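Side-chain contacts in 'Carboxyl esterase 2 (Tuber melanosporum Mel28, PDB 5MIF), which probably hydrolyses carboxylic esters, as an archaeal-like member of the alpha/beta hydrolase family from the black truffle: residues T221-E226 and L250-P255; P237-D242 and D287-Q292. All coordinates share one frame; numbering follows the deposited sequence.

Both contacts use helix 241-251, which lies between strands 213-217 and 279-284: contact 2 takes in the loop that leads into it and its first residues, contact 1 its C-terminal end. Their centres are about 14 Å apart, and in sequence the segments interleave. Gln-292 of contact 2 joins them directly, its OE1 taking probable hydrogen bonds from Thr-221 N at 2.8 Å and Asp-222 N at 3.0 Å in contact 1. Contact 2 holds Asp-287, probably the acid of a Ser-190, His-317, Asp-287 triad. Contact 1 contains none of these residues; Leu-223 and Phe-251 both pack on Glu-194 of helix 191-206, which begins just after Ser-190.

Contact 1: residues T221-E226 and L250-P255; sequences TDLACE and LFTPDP
In this alpha/beta-hydrolase fold, the loop after strand 213-217 meets the C-terminal end of helix 241-251 through a small apolar contact, Leu-223 against Phe-251 and Thr-252. One methyl does the touching: Leu-223 CD2 lies 3.6 Å from Phe-251 CD2 and 3.8 Å from Phe-251 CE2. It comes in at the edge of the phenyl ring, in the ring plane, and the two side chains cross at about a right angle. Phe-251 has CG anti to its backbone N (chi1 177°), which carries the ring from the last helical turn toward the loop. The same leucine methyl also lies beside Thr-252, 3.9 Å from OG1 and 4.1 Å from CG2. That hydroxyl spends its polar bond on Ala-248 O, back in the helix, and toward the leucine it meets only a methyl carbon.

On the loop side, the chain around Leu-223 is folded by an Asx motif. Asp-222 OD1 takes Ala-224 N (3.0 Å, the Asx turn) on the anti side, 23° out of the carboxylate plane, and Cys-225 N (3.2 Å) from above it, 60° out, both from the same face; OD2 forms a salt bridge with Arg-267. Around the contact, Phe-251 stacks on Trp-120 and touches Pro-159 and Asn-160 of helix 158-173. Glu-194 of helix 191-206 touches both Leu-223 and Phe-251, so Phe-251 reaches both helices, Leu-223 the second.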
loop_
_atom_site.group_PDB
_atom_site.type_symbol
_atom_site.label_atom_id
_atom_site.label_comp_id
_atom_site.label_asym_id
_atom_site.label_seq_id
_atom_site.Cartn_x
_atom_site.Cartn_y
_atom_site.Cartn_z
ATOM N N THR A 221 -15.957 8.568 8.144
ATOM C CA THR A 221 -16.184 9.772 7.361
ATOM C C THR A 221 -17.655 10.144 7.336
ATOM O O THR A 221 -18.012 11.284 7.037
ATOM C CB THR A 221 -15.692 9.592 5.918
ATOM O OG1 THR A 221 -16.370 8.473 5.338
ATOM C CG2 THR A 221 -14.207 9.321 5.887
ATOM N N ASP A 222 -18.503 9.177 7.667
ATOM C CA ASP A 222 -19.951 9.380 7.619
ATOM C C ASP A 222 -20.598 8.713 8.827
ATOM O O ASP A 222 -20.659 7.488 8.909
ATOM C CB ASP A 222 -20.527 8.819 6.313
ATOM C CG ASP A 222 -21.963 9.267 6.055
ATOM O OD1 ASP A 222 -22.652 9.690 7.008
ATOM O OD2 ASP A 222 -22.399 9.210 4.887
ATOM N N LEU A 223 -21.047 9.523 9.781
ATOM C CA LEU A 223 -21.612 8.991 11.015
ATOM C C LEU A 223 -23.123 8.785 10.904
ATOM O O LEU A 223 -23.740 8.173 11.776
ATOM C CB LEU A 223 -21.300 9.918 12.193
ATOM C CG LEU A 223 -19.951 9.730 12.899
ATOM C CD1 LEU A 223 -18.768 9.874 11.941
ATOM C CD2 LEU A 223 -19.809 10.694 14.052
ATOM N N ALA A 224 -23.715 9.317 9.840
ATOM C CA ALA A 224 -25.166 9.323 9.694
ATOM C C ALA A 224 -25.664 8.087 8.968
ATOM O O ALA A 224 -26.634 7.462 9.381
ATOM C CB ALA A 224 -25.615 10.568 8.958
ATOM N N CYS A 225 -24.988 7.737 7.881
ATOM C CA CYS A 225 -25.461 6.669 7.024
ATOM C C CYS A 225 -24.655 5.402 7.216
ATOM O O CYS A 225 -23.486 5.426 7.609
ATOM C CB CYS A 225 -25.438 7.108 5.558
ATOM S SG CYS A 225 -26.761 8.289 5.167
ATOM N N GLU A 226 -25.318 4.285 6.969
ATOM C CA GLU A 226 -24.668 2.997 6.927
ATOM C C GLU A 226 -24.352 2.651 5.486
ATOM O O GLU A 226 -25.096 3.020 4.568
ATOM C CB GLU A 226 -25.553 1.954 7.581
ATOM C CG GLU A 226 -25.915 2.370 8.984
ATOM C CD GLU A 226 -26.374 1.225 9.829
ATOM O OE1 GLU A 226 -26.964 0.277 9.267
ATOM O OE2 GLU A 226 -26.140 1.275 11.054
ATOM N N LEU A 250 -22.449 8.205 21.793
ATOM C CA LEU A 250 -21.792 9.017 22.817
ATOM C C LEU A 250 -21.196 10.297 22.242
ATOM O O LEU A 250 -21.203 11.342 22.901
ATOM C CB LEU A 250 -20.691 8.232 23.530
ATOM C CG LEU A 250 -21.131 7.020 24.346
ATOM C CD1 LEU A 250 -20.005 6.575 25.258
ATOM C CD2 LEU A 250 -22.381 7.352 25.136
ATOM N N PHE A 251 -20.679 10.211 21.017
ATOM C CA PHE A 251 -20.003 11.337 20.375
ATOM C C PHE A 251 -21.019 12.288 19.737
ATOM O O PHE A 251 -20.920 13.499 19.881
ATOM C CB PHE A 251 -19.001 10.808 19.332
ATOM C CG PHE A 251 -18.301 11.876 18.547
ATOM C CD1 PHE A 251 -17.455 12.783 19.181
ATOM C CD2 PHE A 251 -18.435 11.938 17.163
ATOM C CE1 PHE A 251 -16.783 13.757 18.459
ATOM C CE2 PHE A 251 -17.767 12.910 16.431
ATOM C CZ PHE A 251 -16.933 13.818 17.078
ATOM N N THR A 252 -22.018 11.720 19.067
ATOM C CA THR A 252 -23.106 12.493 18.475
ATOM C C THR A 252 -24.456 11.939 18.959
ATOM O O THR A 252 -25.156 11.262 18.203
ATOM C CB THR A 252 -23.068 12.464 16.927
ATOM O OG1 THR A 252 -22.863 11.112 16.480
ATOM C CG2 THR A 252 -21.942 13.337 16.391
ATOM N N PRO A 253 -24.812 12.213 20.233
ATOM C CA PRO A 253 -26.074 11.732 20.810
ATOM C C PRO A 253 -27.305 12.222 20.041
ATOM O O PRO A 253 -28.311 11.526 20.003
ATOM C CB PRO A 253 -26.051 12.294 22.239
ATOM C CG PRO A 253 -25.019 13.383 22.226
ATOM C CD PRO A 253 -24.003 12.949 21.222
ATOM N N ASP A 254 -27.223 13.407 19.443
ATOM C CA ASP A 254 -28.290 13.904 18.581
ATOM C C ASP A 254 -28.027 13.452 17.140
ATOM O O ASP A 254 -27.102 13.942 16.501
ATOM C CB ASP A 254 -28.387 15.434 18.665
ATOM C CG ASP A 254 -29.521 16.012 17.816
ATOM O OD1 ASP A 254 -30.234 15.249 17.137
ATOM O OD2 ASP A 254 -29.674 17.250 17.802
ATOM N N PRO A 255 -28.843 12.512 16.630
ATOM C CA PRO A 255 -28.624 11.971 15.282
ATOM C C PRO A 255 -28.572 13.030 14.189
ATOM O O PRO A 255 -27.915 12.792 13.187
ATOM C CB PRO A 255 -29.827 11.034 15.070
ATOM C CG PRO A 255 -30.760 11.288 16.217
ATOM C CD PRO A 255 -29.926 11.810 17.334
#

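Contact 2: residues P237-D242 and D287-Q292; sequences PGLTTD and DPIRQQ
A buried, mainly apolar contact sets Leu-239, just ahead of helix 241-251, against the loop after strand 279-284 that bears Asp-287, the probable acid of a Ser-His-Asp triad in this alpha/beta-hydrolase fold. Leu-239 extends with CG anti to the backbone N (chi1 172°), bringing CD2 to 3.5 Å from Asp-287 OD1 and 4.2 Å from Ile-289 CB. The first is a van der Waals contact of a methyl against the oxygen that also receives Ile-289 N. Leu-239 CG packs 4.2 Å from Pro-288 CG, and the proline ring presses on the leucine backbone, with Pro-288 CG 3.1 Å from Leu-239 O. Ile-244 of helix 241-251 touches Leu-239, Pro-288 and Ile-289, while Leu-239 and Ile-289 both reach His-317.

The Asp-287 carboxylate divides its work: OD2 is hydrogen-bonded to His-317 ND1, and OD1 holds the turn into helix 290-302. With an alanine in place of Asp-287, His-317 ND1 would probably lose its carboxylate partner and Ile-289 N its capping bond. Asp-287 to Arg-290 form a type I turn, closed by Arg-290 N bonding to Asp-287 O at 3.1 Å. Ile-289 N donates to Asp-287 OD1 at 2.7 Å, nearly straight at 162°, from above the carboxylate plane (54° out of it).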
loop_
_atom_site.group_PDB
_atom_site.type_symbol
_atom_site.label_atom_id
_atom_site.label_comp_id
_atom_site.label_asym_id
_atom_site.label_seq_id
_atom_site.Cartn_x
_atom_site.Cartn_y
_atom_site.Cartn_z
ATOM N N PRO A 237 -14.625 -9.460 12.701
ATOM C CA PRO A 237 -13.818 -9.186 13.900
ATOM C C PRO A 237 -13.130 -7.820 13.910
ATOM O O PRO A 237 -12.944 -7.213 12.861
ATOM C CB PRO A 237 -12.773 -10.309 13.881
ATOM C CG PRO A 237 -12.723 -10.778 12.460
ATOM C CD PRO A 237 -14.097 -10.583 11.906
ATOM N N GLY A 238 -12.769 -7.346 15.098
ATOM C CA GLY A 238 -12.033 -6.101 15.235
ATOM C C GLY A 238 -12.900 -4.871 15.444
ATOM O O GLY A 238 -12.509 -3.943 16.150
ATOM N N LEU A 239 -14.073 -4.866 14.820
ATOM C CA LEU A 239 -15.009 -3.756 14.915
ATOM C C LEU A 239 -16.395 -4.228 14.503
ATOM O O LEU A 239 -16.588 -4.687 13.382
ATOM C CB LEU A 239 -14.576 -2.594 14.020
ATOM C CG LEU A 239 -15.593 -1.452 13.893
ATOM C CD1 LEU A 239 -15.778 -0.771 15.237
ATOM C CD2 LEU A 239 -15.217 -0.441 12.792
ATOM N N THR A 240 -17.370 -4.077 15.394
ATOM C CA THR A 240 -18.725 -4.531 15.104
ATOM C C THR A 240 -19.651 -3.350 14.862
ATOM O O THR A 240 -19.351 -2.226 15.260
ATOM C CB THR A 240 -19.294 -5.377 16.253
ATOM O OG1 THR A 240 -19.730 -4.513 17.314
ATOM C CG2 THR A 240 -18.237 -6.345 16.774
ATOM N N THR A 241 -20.782 -3.606 14.220
ATOM C CA THR A 241 -21.750 -2.554 13.961
ATOM C C THR A 241 -22.318 -2.009 15.274
ATOM O O THR A 241 -22.689 -0.844 15.353
ATOM C CB THR A 241 -22.897 -3.046 13.062
ATOM O OG1 THR A 241 -23.293 -4.363 13.470
ATOM C CG2 THR A 241 -22.457 -3.080 11.605
ATOM N N ASP A 242 -22.385 -2.851 16.300
ATOM C CA ASP A 242 -22.865 -2.410 17.605
ATOM C C ASP A 242 -21.902 -1.443 18.276
ATOM O O ASP A 242 -22.326 -0.462 18.890
ATOM C CB ASP A 242 -23.123 -3.605 18.523
ATOM C CG ASP A 242 -24.383 -4.362 18.148
ATOM O OD1 ASP A 242 -25.171 -3.840 17.324
ATOM O OD2 ASP A 242 -24.593 -5.467 18.694
ATOM N N ASP A 287 -13.721 -5.147 7.500
ATOM C CA ASP A 287 -14.000 -3.956 8.287
ATOM C C ASP A 287 -15.318 -3.342 7.845
ATOM O O ASP A 287 -15.463 -2.958 6.687
ATOM C CB ASP A 287 -12.872 -2.933 8.123
ATOM C CG ASP A 287 -13.027 -1.710 9.027
ATOM O OD1 ASP A 287 -14.108 -1.492 9.610
ATOM O OD2 ASP A 287 -12.064 -0.919 9.129
ATOM N N PRO A 288 -16.281 -3.227 8.778
ATOM C CA PRO A 288 -17.559 -2.575 8.487
ATOM C C PRO A 288 -17.387 -1.159 7.946
ATOM O O PRO A 288 -18.189 -0.713 7.130
ATOM C CB PRO A 288 -18.251 -2.508 9.855
ATOM C CG PRO A 288 -17.525 -3.400 10.722
ATOM C CD PRO A 288 -16.156 -3.602 10.195
ATOM N N ILE A 289 -16.347 -0.467 8.398
ATOM C CA ILE A 289 -16.196 0.948 8.072
ATOM C C ILE A 289 -15.368 1.140 6.777
ATOM O O ILE A 289 -15.128 2.269 6.345
ATOM C CB ILE A 289 -15.557 1.722 9.264
ATOM C CG1 ILE A 289 -16.103 3.138 9.353
ATOM C CG2 ILE A 289 -14.053 1.736 9.205
ATOM C CD1 ILE A 289 -17.526 3.167 9.816
ATOM N N ARG A 290 -14.956 0.037 6.155
ATOM C CA ARG A 290 -14.110 0.097 4.957
ATOM C C ARG A 290 -14.701 0.967 3.834
ATOM O O ARG A 290 -13.989 1.767 3.231
ATOM C CB ARG A 290 -13.841 -1.314 4.421
ATOM C CG ARG A 290 -12.876 -1.362 3.237
ATOM C CD ARG A 290 -12.856 -2.748 2.611
ATOM N NE ARG A 290 -14.006 -2.922 1.727
ATOM C CZ ARG A 290 -14.521 -4.097 1.372
ATOM N NH1 ARG A 290 -13.990 -5.225 1.823
ATOM N NH2 ARG A 290 -15.565 -4.144 0.552
ATOM N N GLN A 291 -15.994 0.815 3.557
ATOM C CA GLN A 291 -16.632 1.543 2.453
ATOM C C GLN A 291 -16.519 3.072 2.580
ATOM O O GLN A 291 -16.415 3.790 1.574
ATOM C CB GLN A 291 -18.108 1.144 2.337
ATOM C CG GLN A 291 -18.814 1.703 1.105
ATOM C CD GLN A 291 -18.410 0.996 -0.177
ATOM O OE1 GLN A 291 -18.261 -0.227 -0.201
ATOM N NE2 GLN A 291 -18.208 1.766 -1.246
ATOM N N GLN A 292 -16.559 3.567 3.812
ATOM C CA GLN A 292 -16.516 5.007 4.053
ATOM C C GLN A 292 -15.220 5.642 3.561
ATOM O O GLN A 292 -15.243 6.676 2.883
ATOM C CB GLN A 292 -16.707 5.305 5.545
ATOM C CG GLN A 292 -18.127 5.076 6.001
ATOM C CD GLN A 292 -18.363 5.503 7.430
ATOM O OE1 GLN A 292 -17.602 6.297 7.997
ATOM N NE2 GLN A 292 -19.401 4.938 8.043
#